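Local coordinates for protein similarities with probable monooxygenase (Photorhabdus luminescens, PDB 4HB9) that binds flavin-adenine dinucleotide and probably acts as a flavin-dependent monooxygenase of the aromatic ring hydroxylase type, at residues A[160-165]-A[317-322]. Residues are numbered along the deposited sequence; the frame is centred on the assembly and turned at random.
With FAD (flavin-adenine dinucleotide), chain B.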
loop_
_atom_site.group_PDB
_atom_site.type_symbol
_atom_site.label_atom_id
_atom_site.label_comp_id
_atom_site.label_asym_id
_atom_site.label_seq_id
_atom_site.Cartn_x
_atom_site.Cartn_y
_atom_site.Cartn_z
ATOM N N GLY A 160 3.767 15.691 -2.122
ATOM C CA GLY A 160 2.956 15.055 -1.097
ATOM C C GLY A 160 2.984 13.562 -1.342
ATOM O O GLY A 160 2.359 13.073 -2.279
ATOM N N ALA A 161 3.762 12.857 -0.518
ATOM C CA ALA A 161 3.798 11.386 -0.498
ATOM C C ALA A 161 3.299 10.910 0.859
ATOM O O ALA A 161 3.848 9.972 1.467
ATOM C CB ALA A 161 5.208 10.899 -0.779
ATOM N N ASP A 162 2.245 11.580 1.337
ATOM C CA ASP A 162 1.847 11.479 2.742
ATOM C C ASP A 162 0.615 10.617 2.998
ATOM O O ASP A 162 -0.039 10.748 4.041
ATOM C CB ASP A 162 1.737 12.876 3.395
ATOM C CG ASP A 162 0.880 13.881 2.584
ATOM O OD1 ASP A 162 0.728 13.757 1.335
ATOM O OD2 ASP A 162 0.372 14.826 3.247
ATOM N N GLY A 163 0.301 9.727 2.064
ATOM C CA GLY A 163 -0.669 8.665 2.332
ATOM C C GLY A 163 -2.112 9.047 2.028
ATOM O O GLY A 163 -2.399 10.163 1.584
ATOM N N SER A 164 -3.024 8.131 2.340
ATOM C CA SER A 164 -4.414 8.220 1.866
ATOM C C SER A 164 -5.172 9.473 2.319
ATOM O O SER A 164 -5.994 9.977 1.566
ATOM C CB SER A 164 -5.203 6.972 2.273
ATOM O OG SER A 164 -4.664 5.805 1.667
ATOM N N ASN A 165 -4.903 9.960 3.533
ATOM C CA ASN A 165 -5.550 11.187 4.044
ATOM C C ASN A 165 -4.622 12.399 3.956
ATOM O O ASN A 165 -4.601 13.253 4.845
ATOM C CB ASN A 165 -5.990 11.011 5.510
ATOM C CG ASN A 165 -6.850 9.767 5.719
ATOM O OD1 ASN A 165 -7.736 9.466 4.916
ATOM N ND2 ASN A 165 -6.581 9.032 6.790
ATOM N N GLY A 317 1.640 8.403 -4.844
ATOM C CA GLY A 317 1.182 7.311 -4.003
ATOM C C GLY A 317 -0.278 7.413 -3.628
ATOM O O GLY A 317 -1.094 7.929 -4.405
ATOM N N ASP A 318 -0.599 6.902 -2.433
ATOM C CA ASP A 318 -1.963 6.904 -1.888
ATOM C C ASP A 318 -2.563 8.305 -1.740
ATOM O O ASP A 318 -3.784 8.455 -1.851
ATOM C CB ASP A 318 -2.028 6.158 -0.554
ATOM C CG ASP A 318 -1.952 4.618 -0.719
ATOM O OD1 ASP A 318 -1.950 4.124 -1.863
ATOM O OD2 ASP A 318 -1.898 3.904 0.310
ATOM N N ALA A 319 -1.722 9.315 -1.535
ATOM C CA ALA A 319 -2.158 10.712 -1.526
ATOM C C ALA A 319 -3.058 11.062 -2.700
ATOM O O ALA A 319 -3.956 11.901 -2.565
ATOM C CB ALA A 319 -0.963 11.660 -1.482
ATOM N N ILE A 320 -2.828 10.425 -3.841
ATOM C CA ILE A 320 -3.596 10.703 -5.038
ATOM C C ILE A 320 -4.247 9.454 -5.670
ATOM O O ILE A 320 -5.133 9.605 -6.511
ATOM C CB ILE A 320 -2.709 11.507 -6.040
ATOM C CG1 ILE A 320 -3.534 12.059 -7.201
ATOM C CG2 ILE A 320 -1.560 10.670 -6.554
ATOM C CD1 ILE A 320 -4.600 13.053 -6.795
ATOM N N HIS A 321 -3.862 8.248 -5.225
ATOM C CA HIS A 321 -4.318 6.958 -5.791
ATOM C C HIS A 321 -5.326 6.148 -5.011
ATOM O O HIS A 321 -6.066 5.364 -5.606
ATOM C CB HIS A 321 -3.142 5.970 -5.864
ATOM C CG HIS A 321 -2.188 6.277 -6.935
ATOM N ND1 HIS A 321 -2.587 6.429 -8.238
ATOM C CD2 HIS A 321 -0.859 6.505 -6.910
ATOM C CE1 HIS A 321 -1.533 6.717 -8.979
ATOM N NE2 HIS A 321 -0.481 6.790 -8.190
ATOM N N ASN A 322 -5.273 6.218 -3.690
ATOM C CA ASN A 322 -6.012 5.252 -2.863
ATOM C C ASN A 322 -6.557 5.911 -1.648
ATOM O O ASN A 322 -5.797 6.271 -0.760
ATOM C CB ASN A 322 -5.106 4.104 -2.392
ATOM C CG ASN A 322 -5.165 2.894 -3.292
ATOM O OD1 ASN A 322 -6.240 2.473 -3.704
ATOM N ND2 ASN A 322 -4.003 2.319 -3.599
HETATM P PA FAD B . 2.553 5.266 2.935
HETATM O O1A FAD B . 3.492 4.139 2.597
HETATM O O2A FAD B . 1.336 5.147 3.787
HETATM O O5B FAD B . 3.432 6.484 3.489
HETATM C C5B FAD B . 2.853 7.701 3.920
HETATM C C4B FAD B . 3.877 8.315 4.855
HETATM O O4B FAD B . 3.509 9.684 5.105
HETATM C C3B FAD B . 3.975 7.598 6.215
HETATM O O3B FAD B . 5.334 7.380 6.597
HETATM C C2B FAD B . 3.273 8.572 7.140
HETATM O O2B FAD B . 3.692 8.535 8.492
HETATM C C1B FAD B . 3.639 9.914 6.490
HETATM N N9A FAD B . 2.764 11.044 6.812
HETATM C C8A FAD B . 1.405 11.070 6.805
HETATM N N7A FAD B . 0.939 12.321 7.087
HETATM C C5A FAD B . 2.030 13.092 7.283
HETATM C C6A FAD B . 2.235 14.512 7.629
HETATM N N6A FAD B . 1.131 15.269 7.826
HETATM N N1A FAD B . 3.499 14.964 7.766
HETATM C C2A FAD B . 4.563 14.158 7.545
HETATM N N3A FAD B . 4.460 12.854 7.224
HETATM C C4A FAD B . 3.222 12.275 7.080
HETATM N N1 FAD B . 0.255 -2.723 -1.912
HETATM C C2 FAD B . 0.743 -3.507 -2.900
HETATM O O2 FAD B . 1.151 -3.006 -4.004
HETATM N N3 FAD B . 0.816 -4.841 -2.729
HETATM C C4 FAD B . 0.384 -5.494 -1.646
HETATM O O4 FAD B . 0.483 -6.748 -1.576
HETATM C C4X FAD B . -0.199 -4.716 -0.549
HETATM N N5 FAD B . -0.652 -5.297 0.599
HETATM C C5X FAD B . -1.187 -4.527 1.574
HETATM C C6 FAD B . -1.676 -5.105 2.740
HETATM C C7 FAD B . -2.225 -4.330 3.764
HETATM C C7M FAD B . -2.758 -4.962 5.036
HETATM C C8 FAD B . -2.303 -2.868 3.606
HETATM C C8M FAD B . -2.881 -2.000 4.702
HETATM C C9 FAD B . -1.815 -2.283 2.441
HETATM C C9A FAD B . -1.257 -3.043 1.413
HETATM N N10 FAD B . -0.767 -2.442 0.232
HETATM C C10 FAD B . -0.240 -3.249 -0.770
HETATM C "C1'" FAD B . -0.852 -0.987 -0.010
HETATM C "C2'" FAD B . 0.428 -0.240 0.360
HETATM O "O2'" FAD B . 0.863 -0.587 1.664
HETATM C "C3'" FAD B . 0.159 1.261 0.298
HETATM O "O3'" FAD B . -0.601 1.541 -0.877
HETATM C "C4'" FAD B . 1.467 2.036 0.237
HETATM O "O4'" FAD B . 1.992 2.100 1.550
HETATM C "C5'" FAD B . 1.282 3.446 -0.283
HETATM O "O5'" FAD B . 2.556 4.057 -0.290
HETATM P P FAD B . 2.632 5.624 0.069
HETATM O O1P FAD B . 4.111 5.931 0.072
HETATM O O2P FAD B . 1.692 6.377 -0.835
HETATM O O3P FAD B . 2.016 5.840 1.535
HETATM O O HOH W 1 1.206 9.027 -0.676
HETATM O O HOH W 2 -1.401 5.483 2.831
#
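Ser164 and Asn322 make the one direct hydrogen bond between 160-165 and 317-322: Ser164 OG donates to Asn322 O at 2.7 Å, approaching tilted from the carbonyl plane. With OG beside its own backbone N (chi1 -63°), the hydroxyl also lies against Asp318 CB. Ser164 is modelled in two conformers and this is one of them, so the bond may not hold all the time.

The other direct contacts are van der Waals, made by the backbone and the Ala319 methyl, together with a bent CA-H...O contact in which Ala319 CA and Gly163 O are 3.2 Å apart. The methyl rests between the carbonyl oxygens of Gly160 and Gly163.

Two waters complete the join and tie both segments to the FAD pyrophosphate, one to each phosphate. One accepts from Gly163 N and Ala319 N and donates to FAD O2P; the other accepts from Ser164 N and donates to Asp318 OD2 and FAD O2A. Asp318 also grips the cofactor directly: its N donates to FAD O2P at 2.8 Å, and OD2 receives FAD O3' at 2.9 Å. Asn322 ND2 steadies the carboxylate from above its plane, meeting Asp318 OD1 at 3.2 Å. Lacking a side chain, Gly317 lets O2P approach its CA; its positive phi also suits glycine. The dipole of helix 318-321 may favour the phosphate's charge.

Asp162-Gly163 matches the DG motif, and Gly317-Asp318 the GD motif, of flavoprotein aromatic hydroxylases. The first lies between strand 157-160 and helix 167-172, whose Arg169 hydrogen-bonds Ser164 O and Ala319 O. Strand 313-315 neighbours 157-160 in the parallel Rossmann-type sheet; helix 355-386 packs against Ile320 and His321.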